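Local coordinates for glycosylation Associate Protein 1 (PDB 6OYC), which probably serves as a subunit of the accessory Sec machinery, a GT-B-like, lectin-related protein acting with its partners Gap2 and Gap3 in adhesin glycosylation and secretion, at residues Arg151-Tyr159 with Tyr167-Gly175; Lys311-Phe322 with Arg420-Ile430. All blocks are in the same frame, centred on the assembly; numbering follows the deposited sequence.

Contact 1 of 2, residues Arg151-Tyr159 with Tyr167-Gly175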
loop_
_atom_site.group_PDB
_atom_site.type_symbol
_atom_site.label_atom_id
_atom_site.label_comp_id
_atom_site.label_asym_id
_atom_site.label_seq_id
_atom_site.Cartn_x
_atom_site.Cartn_y
_atom_site.Cartn_z
ATOM N N ARG A 151 -9.983 -9.588 -14.126
ATOM C CA ARG A 151 -10.215 -9.883 -15.536
ATOM C C ARG A 151 -11.676 -10.268 -15.811
ATOM O O ARG A 151 -12.026 -10.551 -16.959
ATOM C CB ARG A 151 -9.240 -10.954 -16.028
ATOM C CG ARG A 151 -7.795 -10.446 -16.122
ATOM C CD ARG A 151 -6.742 -11.564 -16.101
ATOM N NE ARG A 151 -6.718 -12.311 -14.844
ATOM C CZ ARG A 151 -5.692 -13.058 -14.434
ATOM N NH1 ARG A 151 -4.603 -13.161 -15.184
ATOM N NH2 ARG A 151 -5.754 -13.698 -13.268
ATOM N N GLY A 152 -12.524 -10.251 -14.789
ATOM C CA GLY A 152 -13.948 -10.458 -14.958
ATOM C C GLY A 152 -14.400 -11.897 -15.103
ATOM O O GLY A 152 -15.337 -12.164 -15.857
ATOM N N PHE A 153 -13.750 -12.839 -14.416
ATOM C CA PHE A 153 -14.254 -14.198 -14.274
ATOM C C PHE A 153 -14.376 -14.516 -12.788
ATOM O O PHE A 153 -13.798 -13.822 -11.942
ATOM C CB PHE A 153 -13.344 -15.217 -14.987
ATOM C CG PHE A 153 -11.956 -15.313 -14.411
ATOM C CD1 PHE A 153 -11.688 -16.165 -13.346
ATOM C CD2 PHE A 153 -10.920 -14.553 -14.939
ATOM C CE1 PHE A 153 -10.399 -16.258 -12.807
ATOM C CE2 PHE A 153 -9.630 -14.637 -14.406
ATOM C CZ PHE A 153 -9.376 -15.497 -13.333
ATOM N N LEU A 154 -15.130 -15.572 -12.462
ATOM C CA LEU A 154 -15.219 -16.043 -11.070
ATOM C C LEU A 154 -13.945 -16.801 -10.712
ATOM O O LEU A 154 -13.702 -17.874 -11.253
ATOM C CB LEU A 154 -16.438 -16.938 -10.862
ATOM C CG LEU A 154 -16.648 -17.468 -9.424
ATOM C CD1 LEU A 154 -16.790 -16.345 -8.386
ATOM C CD2 LEU A 154 -17.854 -18.359 -9.387
ATOM N N SER A 155 -13.140 -16.251 -9.792
ATOM C CA SER A 155 -11.864 -16.832 -9.392
ATOM C C SER A 155 -12.005 -17.878 -8.291
ATOM O O SER A 155 -11.327 -18.912 -8.338
ATOM C CB SER A 155 -10.896 -15.737 -8.926
ATOM O OG SER A 155 -9.624 -16.285 -8.583
ATOM N N SER A 156 -12.864 -17.645 -7.303
ATOM C CA SER A 156 -13.000 -18.615 -6.228
ATOM C C SER A 156 -14.309 -18.381 -5.474
ATOM O O SER A 156 -14.935 -17.325 -5.586
ATOM C CB SER A 156 -11.783 -18.557 -5.286
ATOM O OG SER A 156 -11.791 -17.404 -4.450
ATOM N N ILE A 157 -14.719 -19.396 -4.701
ATOM C CA ILE A 157 -15.873 -19.308 -3.804
ATOM C C ILE A 157 -15.437 -19.753 -2.423
ATOM O O ILE A 157 -14.876 -20.842 -2.268
ATOM C CB ILE A 157 -17.061 -20.180 -4.247
ATOM C CG1 ILE A 157 -17.504 -19.865 -5.665
ATOM C CG2 ILE A 157 -18.228 -20.001 -3.304
ATOM C CD1 ILE A 157 -18.429 -20.928 -6.199
ATOM N N LEU A 158 -15.723 -18.931 -1.422
ATOM C CA LEU A 158 -15.418 -19.241 -0.031
ATOM C C LEU A 158 -16.722 -19.682 0.629
ATOM O O LEU A 158 -17.658 -18.887 0.746
ATOM C CB LEU A 158 -14.812 -18.016 0.667
ATOM C CG LEU A 158 -13.920 -18.283 1.886
ATOM C CD1 LEU A 158 -13.126 -17.048 2.334
ATOM C CD2 LEU A 158 -14.755 -18.844 3.044
ATOM N N TYR A 159 -16.789 -20.940 1.058
ATOM C CA TYR A 159 -18.004 -21.468 1.668
ATOM C C TYR A 159 -17.938 -21.377 3.181
ATOM O O TYR A 159 -16.872 -21.521 3.786
ATOM C CB TYR A 159 -18.239 -22.927 1.272
ATOM C CG TYR A 159 -18.585 -23.105 -0.182
ATOM C CD1 TYR A 159 -17.583 -23.233 -1.127
ATOM C CD2 TYR A 159 -19.919 -23.119 -0.612
ATOM C CE1 TYR A 159 -17.884 -23.394 -2.455
ATOM C CE2 TYR A 159 -20.236 -23.287 -1.955
ATOM C CZ TYR A 159 -19.209 -23.417 -2.866
ATOM O OH TYR A 159 -19.481 -23.577 -4.193
ATOM N N TYR A 167 -14.238 -23.808 3.692
ATOM C CA TYR A 167 -13.220 -24.074 2.677
ATOM C C TYR A 167 -13.428 -23.144 1.481
ATOM O O TYR A 167 -14.490 -22.538 1.306
ATOM C CB TYR A 167 -13.253 -25.537 2.213
ATOM C CG TYR A 167 -14.628 -25.971 1.732
ATOM C CD1 TYR A 167 -15.051 -25.720 0.432
ATOM C CD2 TYR A 167 -15.506 -26.611 2.582
ATOM C CE1 TYR A 167 -16.297 -26.101 0.001
ATOM C CE2 TYR A 167 -16.767 -26.994 2.155
ATOM C CZ TYR A 167 -17.152 -26.738 0.873
ATOM O OH TYR A 167 -18.402 -27.125 0.461
ATOM N N GLN A 168 -12.412 -23.095 0.625
ATOM C CA GLN A 168 -12.390 -22.218 -0.535
ATOM C C GLN A 168 -12.104 -23.039 -1.787
ATOM O O GLN A 168 -11.087 -23.743 -1.853
ATOM C CB GLN A 168 -11.328 -21.120 -0.374
ATOM C CG GLN A 168 -11.488 -19.990 -1.377
ATOM C CD GLN A 168 -11.269 -18.612 -0.744
ATOM O OE1 GLN A 168 -10.707 -18.497 0.352
ATOM N NE2 GLN A 168 -11.708 -17.567 -1.442
ATOM N N ASP A 169 -12.993 -22.946 -2.774
ATOM C CA ASP A 169 -12.801 -23.603 -4.064
ATOM C C ASP A 169 -12.209 -22.609 -5.058
ATOM O O ASP A 169 -12.818 -21.570 -5.328
ATOM C CB ASP A 169 -14.124 -24.164 -4.581
ATOM C CG ASP A 169 -14.586 -25.359 -3.780
ATOM O OD1 ASP A 169 -13.824 -25.759 -2.867
ATOM O OD2 ASP A 169 -15.686 -25.900 -4.055
ATOM N N TYR A 170 -11.030 -22.921 -5.601
ATOM C CA TYR A 170 -10.396 -22.063 -6.591
ATOM C C TYR A 170 -10.695 -22.606 -7.974
ATOM O O TYR A 170 -10.527 -23.804 -8.224
ATOM C CB TYR A 170 -8.886 -21.978 -6.398
ATOM C CG TYR A 170 -8.393 -21.391 -5.096
ATOM C CD1 TYR A 170 -8.460 -22.125 -3.908
ATOM C CD2 TYR A 170 -7.796 -20.124 -5.061
ATOM C CE1 TYR A 170 -7.970 -21.601 -2.710
ATOM C CE2 TYR A 170 -7.307 -19.580 -3.863
ATOM C CZ TYR A 170 -7.395 -20.331 -2.695
ATOM O OH TYR A 170 -6.899 -19.830 -1.514
ATOM N N LEU A 171 -11.107 -21.722 -8.876
ATOM C CA LEU A 171 -11.684 -22.113 -10.151
ATOM C C LEU A 171 -10.802 -21.658 -11.303
ATOM O O LEU A 171 -10.025 -20.707 -11.182
ATOM C CB LEU A 171 -13.098 -21.529 -10.318
ATOM C CG LEU A 171 -14.114 -21.768 -9.179
ATOM C CD1 LEU A 171 -15.507 -21.223 -9.493
ATOM C CD2 LEU A 171 -14.215 -23.245 -8.837
ATOM N N ALA A 172 -10.927 -22.379 -12.428
ATOM C CA ALA A 172 -10.477 -21.905 -13.731
ATOM C C ALA A 172 -11.578 -21.055 -14.369
ATOM O O ALA A 172 -12.732 -21.088 -13.920
ATOM C CB ALA A 172 -10.124 -23.093 -14.630
ATOM N N PRO A 173 -11.253 -20.268 -15.402
ATOM C CA PRO A 173 -12.292 -19.418 -16.028
ATOM C C PRO A 173 -13.453 -20.203 -16.618
ATOM O O PRO A 173 -14.532 -19.634 -16.824
ATOM C CB PRO A 173 -11.522 -18.642 -17.111
ATOM C CG PRO A 173 -10.090 -18.611 -16.598
ATOM C CD PRO A 173 -9.892 -19.940 -15.884
ATOM N N SER A 174 -13.276 -21.491 -16.886
ATOM C CA SER A 174 -14.375 -22.355 -17.287
ATOM C C SER A 174 -15.354 -22.624 -16.156
ATOM O O SER A 174 -16.452 -23.138 -16.421
ATOM C CB SER A 174 -13.836 -23.694 -17.770
ATOM O OG SER A 174 -13.358 -24.410 -16.642
ATOM N N GLY A 175 -14.977 -22.315 -14.914
ATOM C CA GLY A 175 -15.749 -22.701 -13.758
ATOM C C GLY A 175 -15.297 -23.989 -13.101
ATOM O O GLY A 175 -15.732 -24.276 -11.970
HETATM O O HOH W 1 -14.877 -19.256 -13.273
HETATM O O HOH W 2 -17.707 -24.885 -5.532
#
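Y159 and Y167, paired on neighbouring antiparallel strands, meet obliquely, their ring planes 33° apart. CE1 of Y167 lies 3.3 Å from CD1 of Y159, while CB of Y159 sits over a face of the Y167 ring as a CH-pi contact. Y167 gets there because its CG stands between the backbone N and the carbonyl carbon (chi1 54°), which folds the ring back over its neighbour. Y167 OH lies over one face of the Y159 ring and I157 CG2 over the opposite one. On the same side of the sheet the D169 side chain runs at about a right angle to that of Y159, its OD2 reaching the ring obliquely near CE1, and a water joins Y159 OH to D169 OD2; salt bridges from D169 to R177 and R180 hold the carboxylate further. On the opposite face of the sheet Q168 crosses L158, its OE1 3.4 Å from L158 CD1. A bend at chi2 (138°) turns the amide so that NE2 donates to S156 OG at 3.0 Å, with the hydroxyl tilted out of the amide plane. R13 also bonds OE1 of this amide and Y16 its NE2, and Y55 is a second partner of S156 OG. At the strand ends away from the hairpin turn, L171 CD1 packs against L154 CD2 at 3.7 Å, and just past it P173 CG rests over the centre of the F153 ring, 4.2 Å from its centroid. Beside them a water bridges L154 O and A172 O. Backbone bonds bind the strands, I157 and D169 exchanging two. S155 and S156 together oppose L147 on strand 141-148, a classic beta bulge in the first strand of this beta hairpin, which belongs to the large antiparallel sheet.

Contact 2 of 2, residues Lys311-Phe322 with Arg420-Ile430; sequences KSNQVRDLEIYF and RLEYVRLIIDI
This is parallel strand pairing inside a six-stranded parallel sheet of the C-terminal half, consistent with the second Rossmann-like domain of a GT-B fold: strand 318-323 lies between 349-354 and 426-428. The pairs I320-L426, Y321-I427 and F322-I428 are in register, and Y321 bonds to either side of I427, its N donating to L426 O and its O accepting from I428 N, both at 2.8 Å and nearly straight. At the strand entrance E319 O accepts from both R425 N and L426 N. On one side of the sheet I428 serves two neighbours: CD1 meets I320 CG2 at 3.7 Å, and CG2 lies over a face of the F322 ring, 3.9 Å from its centroid. Helix 473-481 packs against I320, L426 and I428 on this side. On the other, the Y321 ring, swung out with CG anti to the backbone N (chi1 -176°), receives L421 CD2 over one face, 3.7 Å from the centroid, and R420 CG at its edge; its hydroxyl bonds to Y356. E319 reaches out extended and forms a salt bridge with R420, crossing it at about a right angle; T352 also bonds E319 OE1. Before the strands, the Y423 ring edge abuts K311 O while V315 CG1 approaches it obliquely. A water ties Y423 O to D317 O and E319 N. L318 lies alongside R425, whose guanidinium also meets W487 as a cation-pi pair. That guanidinium grips the 3-10 segment 311-313 through a single nitrogen: in its plane, R425 NH1 donates to S312 OG at 3.0 Å and to N313 OD1 at 2.9 Å.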
loop_
_atom_site.group_PDB
_atom_site.type_symbol
_atom_site.label_atom_id
_atom_site.label_comp_id
_atom_site.label_asym_id
_atom_site.label_seq_id
_atom_site.Cartn_x
_atom_site.Cartn_y
_atom_site.Cartn_z
ATOM N N LYS A 311 3.980 21.949 -8.405
ATOM C CA LYS A 311 2.827 22.579 -9.036
ATOM C C LYS A 311 2.195 23.670 -8.181
ATOM O O LYS A 311 1.410 24.466 -8.711
ATOM C CB LYS A 311 1.775 21.530 -9.398
ATOM C CG LYS A 311 2.054 20.820 -10.712
ATOM C CD LYS A 311 0.767 20.575 -11.494
ATOM C CE LYS A 311 0.864 19.275 -12.280
ATOM N NZ LYS A 311 -0.423 18.520 -12.312
ATOM N N SER A 312 2.514 23.752 -6.888
ATOM C CA SER A 312 1.950 24.829 -6.076
ATOM C C SER A 312 2.470 26.206 -6.473
ATOM O O SER A 312 1.975 27.206 -5.945
ATOM C CB SER A 312 2.230 24.599 -4.587
ATOM O OG SER A 312 3.569 24.916 -4.257
ATOM N N ASN A 313 3.457 26.284 -7.369
ATOM C CA ASN A 313 3.898 27.578 -7.885
ATOM C C ASN A 313 2.833 28.253 -8.743
ATOM O O ASN A 313 2.937 29.462 -8.990
ATOM C CB ASN A 313 5.196 27.409 -8.692
ATOM C CG ASN A 313 6.436 27.357 -7.810
ATOM O OD1 ASN A 313 6.381 27.681 -6.623
ATOM N ND2 ASN A 313 7.556 26.955 -8.384
ATOM N N GLN A 314 1.806 27.507 -9.161
ATOM C CA GLN A 314 0.808 27.943 -10.128
ATOM C C GLN A 314 -0.535 28.304 -9.488
ATOM O O GLN A 314 -1.535 28.443 -10.203
ATOM C CB GLN A 314 0.608 26.845 -11.189
ATOM C CG GLN A 314 1.920 26.305 -11.779
ATOM C CD GLN A 314 1.756 24.984 -12.530
ATOM O OE1 GLN A 314 0.640 24.477 -12.706
ATOM N NE2 GLN A 314 2.877 24.418 -12.974
ATOM N N VAL A 315 -0.587 28.463 -8.165
ATOM C CA VAL A 315 -1.825 28.850 -7.498
ATOM C C VAL A 315 -1.540 29.992 -6.541
ATOM O O VAL A 315 -0.443 30.099 -5.989
ATOM C CB VAL A 315 -2.482 27.667 -6.751
ATOM C CG1 VAL A 315 -3.011 26.646 -7.749
ATOM C CG2 VAL A 315 -1.492 27.025 -5.792
ATOM N N ARG A 316 -2.537 30.856 -6.347
ATOM C CA ARG A 316 -2.372 31.931 -5.376
ATOM C C ARG A 316 -2.559 31.422 -3.950
ATOM O O ARG A 316 -1.881 31.895 -3.033
ATOM C CB ARG A 316 -3.340 33.083 -5.677
ATOM C CG ARG A 316 -3.337 34.193 -4.618
ATOM C CD ARG A 316 -4.227 35.380 -4.976
ATOM N NE ARG A 316 -5.297 35.023 -5.904
ATOM C CZ ARG A 316 -6.426 35.713 -6.046
ATOM N NH1 ARG A 316 -6.641 36.798 -5.309
ATOM N NH2 ARG A 316 -7.343 35.318 -6.924
ATOM N N ASP A 317 -3.452 30.454 -3.754
ATOM C CA ASP A 317 -3.644 29.847 -2.442
ATOM C C ASP A 317 -2.333 29.255 -1.937
ATOM O O ASP A 317 -1.503 28.777 -2.712
ATOM C CB ASP A 317 -4.715 28.759 -2.518
ATOM C CG ASP A 317 -6.110 29.331 -2.705
ATOM O OD1 ASP A 317 -6.286 30.538 -2.445
ATOM O OD2 ASP A 317 -7.031 28.587 -3.111
ATOM N N LEU A 318 -2.128 29.324 -0.625
ATOM C CA LEU A 318 -0.973 28.699 0.030
ATOM C C LEU A 318 -1.550 27.609 0.935
ATOM O O LEU A 318 -1.845 27.852 2.112
ATOM C CB LEU A 318 -0.138 29.704 0.814
ATOM C CG LEU A 318 0.588 30.789 0.017
ATOM C CD1 LEU A 318 1.021 31.910 0.939
ATOM C CD2 LEU A 318 1.789 30.221 -0.709
ATOM N N GLU A 319 -1.737 26.416 0.375
ATOM C CA GLU A 319 -2.531 25.389 1.031
ATOM C C GLU A 319 -1.656 24.538 1.944
ATOM O O GLU A 319 -0.651 23.953 1.500
ATOM C CB GLU A 319 -3.247 24.516 0.005
ATOM C CG GLU A 319 -4.333 23.644 0.624
ATOM C CD GLU A 319 -4.799 22.529 -0.302
ATOM O OE1 GLU A 319 -5.444 21.575 0.200
ATOM O OE2 GLU A 319 -4.530 22.610 -1.526
ATOM N N ILE A 320 -2.042 24.482 3.217
ATOM C CA ILE A 320 -1.375 23.671 4.228
ATOM C C ILE A 320 -2.136 22.360 4.379
ATOM O O ILE A 320 -3.359 22.357 4.590
ATOM C CB ILE A 320 -1.295 24.410 5.578
ATOM C CG1 ILE A 320 -0.551 25.737 5.434
ATOM C CG2 ILE A 320 -0.636 23.523 6.648
ATOM C CD1 ILE A 320 -0.287 26.425 6.745
ATOM N N TYR A 321 -1.403 21.254 4.303
ATOM C CA TYR A 321 -1.931 19.899 4.451
ATOM C C TYR A 321 -1.572 19.413 5.855
ATOM O O TYR A 321 -0.416 19.073 6.115
ATOM C CB TYR A 321 -1.312 19.018 3.360
ATOM C CG TYR A 321 -1.759 17.569 3.221
ATOM C CD1 TYR A 321 -1.182 16.556 3.996
ATOM C CD2 TYR A 321 -2.681 17.196 2.245
ATOM C CE1 TYR A 321 -1.571 15.223 3.833
ATOM C CE2 TYR A 321 -3.063 15.868 2.077
ATOM C CZ TYR A 321 -2.512 14.890 2.878
ATOM O OH TYR A 321 -2.884 13.574 2.726
ATOM N N PHE A 322 -2.553 19.390 6.766
ATOM C CA PHE A 322 -2.304 19.253 8.207
ATOM C C PHE A 322 -2.852 17.929 8.733
ATOM O O PHE A 322 -4.072 17.771 8.901
ATOM C CB PHE A 322 -2.920 20.429 8.963
ATOM C CG PHE A 322 -2.407 20.607 10.382
ATOM C CD1 PHE A 322 -2.637 19.646 11.359
ATOM C CD2 PHE A 322 -1.739 21.772 10.752
ATOM C CE1 PHE A 322 -2.196 19.839 12.673
ATOM C CE2 PHE A 322 -1.290 21.966 12.073
ATOM C CZ PHE A 322 -1.516 20.993 13.022
ATOM N N ARG A 420 -4.550 15.205 -3.676
ATOM C CA ARG A 420 -4.737 16.289 -2.723
ATOM C C ARG A 420 -3.451 17.106 -2.550
ATOM O O ARG A 420 -3.514 18.309 -2.281
ATOM C CB ARG A 420 -5.289 15.727 -1.401
ATOM C CG ARG A 420 -6.116 16.765 -0.557
ATOM C CD ARG A 420 -7.507 17.097 -1.221
ATOM N NE ARG A 420 -8.488 17.833 -0.399
ATOM C CZ ARG A 420 -8.329 19.057 0.132
ATOM N NH1 ARG A 420 -7.209 19.760 -0.044
ATOM N NH2 ARG A 420 -9.312 19.588 0.856
ATOM N N LEU A 421 -2.284 16.501 -2.781
ATOM C CA LEU A 421 -1.006 17.171 -2.601
ATOM C C LEU A 421 -0.532 17.910 -3.842
ATOM O O LEU A 421 0.514 18.569 -3.785
ATOM C CB LEU A 421 0.058 16.153 -2.189
ATOM C CG LEU A 421 -0.052 15.700 -0.733
ATOM C CD1 LEU A 421 0.890 14.519 -0.456
ATOM C CD2 LEU A 421 0.229 16.856 0.217
ATOM N N GLU A 422 -1.274 17.814 -4.946
ATOM C CA GLU A 422 -0.805 18.362 -6.217
ATOM C C GLU A 422 -0.391 19.823 -6.082
ATOM O O GLU A 422 0.691 20.221 -6.519
ATOM C CB GLU A 422 -1.898 18.218 -7.279
ATOM C CG GLU A 422 -1.395 18.432 -8.697
ATOM C CD GLU A 422 -2.513 18.420 -9.721
ATOM O OE1 GLU A 422 -3.687 18.261 -9.311
ATOM O OE2 GLU A 422 -2.213 18.580 -10.929
ATOM N N TYR A 423 -1.249 20.636 -5.478
ATOM C CA TYR A 423 -1.017 22.070 -5.380
ATOM C C TYR A 423 -0.691 22.511 -3.956
ATOM O O TYR A 423 -0.750 23.703 -3.663
ATOM C CB TYR A 423 -2.229 22.837 -5.926
ATOM C CG TYR A 423 -2.491 22.581 -7.407
ATOM C CD1 TYR A 423 -1.684 23.163 -8.388
ATOM C CD2 TYR A 423 -3.531 21.746 -7.821
ATOM C CE1 TYR A 423 -1.906 22.922 -9.742
ATOM C CE2 TYR A 423 -3.760 21.498 -9.171
ATOM C CZ TYR A 423 -2.946 22.088 -10.127
ATOM O OH TYR A 423 -3.173 21.840 -11.465
ATOM N N VAL A 424 -0.314 21.585 -3.072
ATOM C CA VAL A 424 -0.120 21.932 -1.671
ATOM C C VAL A 424 1.224 22.625 -1.496
ATOM O O VAL A 424 2.217 22.297 -2.148
ATOM C CB VAL A 424 -0.256 20.684 -0.774
ATOM C CG1 VAL A 424 0.449 20.872 0.575
ATOM C CG2 VAL A 424 -1.729 20.399 -0.518
ATOM N N ARG A 425 1.242 23.621 -0.624
ATOM C CA ARG A 425 2.459 24.369 -0.351
ATOM C C ARG A 425 3.246 23.775 0.812
ATOM O O ARG A 425 4.484 23.736 0.776
ATOM C CB ARG A 425 2.094 25.828 -0.057
ATOM C CG ARG A 425 3.244 26.799 -0.196
ATOM C CD ARG A 425 3.746 26.872 -1.623
ATOM N NE ARG A 425 4.704 27.954 -1.782
ATOM C CZ ARG A 425 5.456 28.141 -2.862
ATOM N NH1 ARG A 425 5.367 27.310 -3.896
ATOM N NH2 ARG A 425 6.309 29.159 -2.902
ATOM N N LEU A 426 2.550 23.304 1.845
ATOM C CA LEU A 426 3.204 22.947 3.094
ATOM C C LEU A 426 2.521 21.737 3.717
ATOM O O LEU A 426 1.288 21.689 3.791
ATOM C CB LEU A 426 3.185 24.134 4.068
ATOM C CG LEU A 426 3.927 23.989 5.399
ATOM C CD1 LEU A 426 5.417 23.750 5.178
ATOM C CD2 LEU A 426 3.698 25.235 6.277
ATOM N N ILE A 427 3.332 20.774 4.169
ATOM C CA ILE A 427 2.864 19.592 4.887
ATOM C C ILE A 427 3.157 19.782 6.372
ATOM O O ILE A 427 4.289 20.109 6.752
ATOM C CB ILE A 427 3.546 18.318 4.349
ATOM C CG1 ILE A 427 2.901 17.862 3.035
ATOM C CG2 ILE A 427 3.499 17.181 5.371
ATOM C CD1 ILE A 427 3.759 16.828 2.273
ATOM N N ILE A 428 2.150 19.593 7.217
ATOM C CA ILE A 428 2.350 19.636 8.664
ATOM C C ILE A 428 1.895 18.314 9.278
ATOM O O ILE A 428 0.713 17.944 9.198
ATOM C CB ILE A 428 1.626 20.816 9.330
ATOM C CG1 ILE A 428 2.218 22.145 8.857
ATOM C CG2 ILE A 428 1.818 20.732 10.838
ATOM C CD1 ILE A 428 1.641 23.355 9.578
ATOM N N ASP A 429 2.830 17.619 9.914
ATOM C CA ASP A 429 2.518 16.420 10.687
ATOM C C ASP A 429 3.380 16.500 11.941
ATOM O O ASP A 429 4.588 16.234 11.890
ATOM C CB ASP A 429 2.790 15.155 9.881
ATOM C CG ASP A 429 2.193 13.915 10.518
ATOM O OD1 ASP A 429 1.794 13.981 11.709
ATOM O OD2 ASP A 429 2.124 12.876 9.813
ATOM N N ILE A 430 2.769 16.893 13.057
ATOM C CA ILE A 430 3.525 17.259 14.250
ATOM C C ILE A 430 3.371 16.232 15.368
ATOM O O ILE A 430 3.867 16.458 16.475
ATOM C CB ILE A 430 3.149 18.661 14.755
ATOM C CG1 ILE A 430 1.634 18.788 14.930
ATOM C CG2 ILE A 430 3.699 19.743 13.827
ATOM C CD1 ILE A 430 1.235 19.969 15.761
HETATM O O HOH W 3 -1.224 25.789 -2.299
#

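How the contacts relate
From the N terminus the chain first builds strands of the seven-stranded parallel sheet, then enters the ten-stranded antiparallel sheet, where contact 1 closes a short hairpin loop with seven residues between its segments. The chain returns to the first parallel sheet, completes it with strand 297-299, and only then opens contact 2. This second contact closes a much longer loop of 97 residues, which includes strands 349-354 and 406-409 and several helices. The two loops follow in series, neither nested nor crossing. Their centres are 45 Å apart, on opposite sides of the chain's centre: contact 1 ties neighbouring antiparallel strands, contact 2 the middle of the C-terminal parallel sheet.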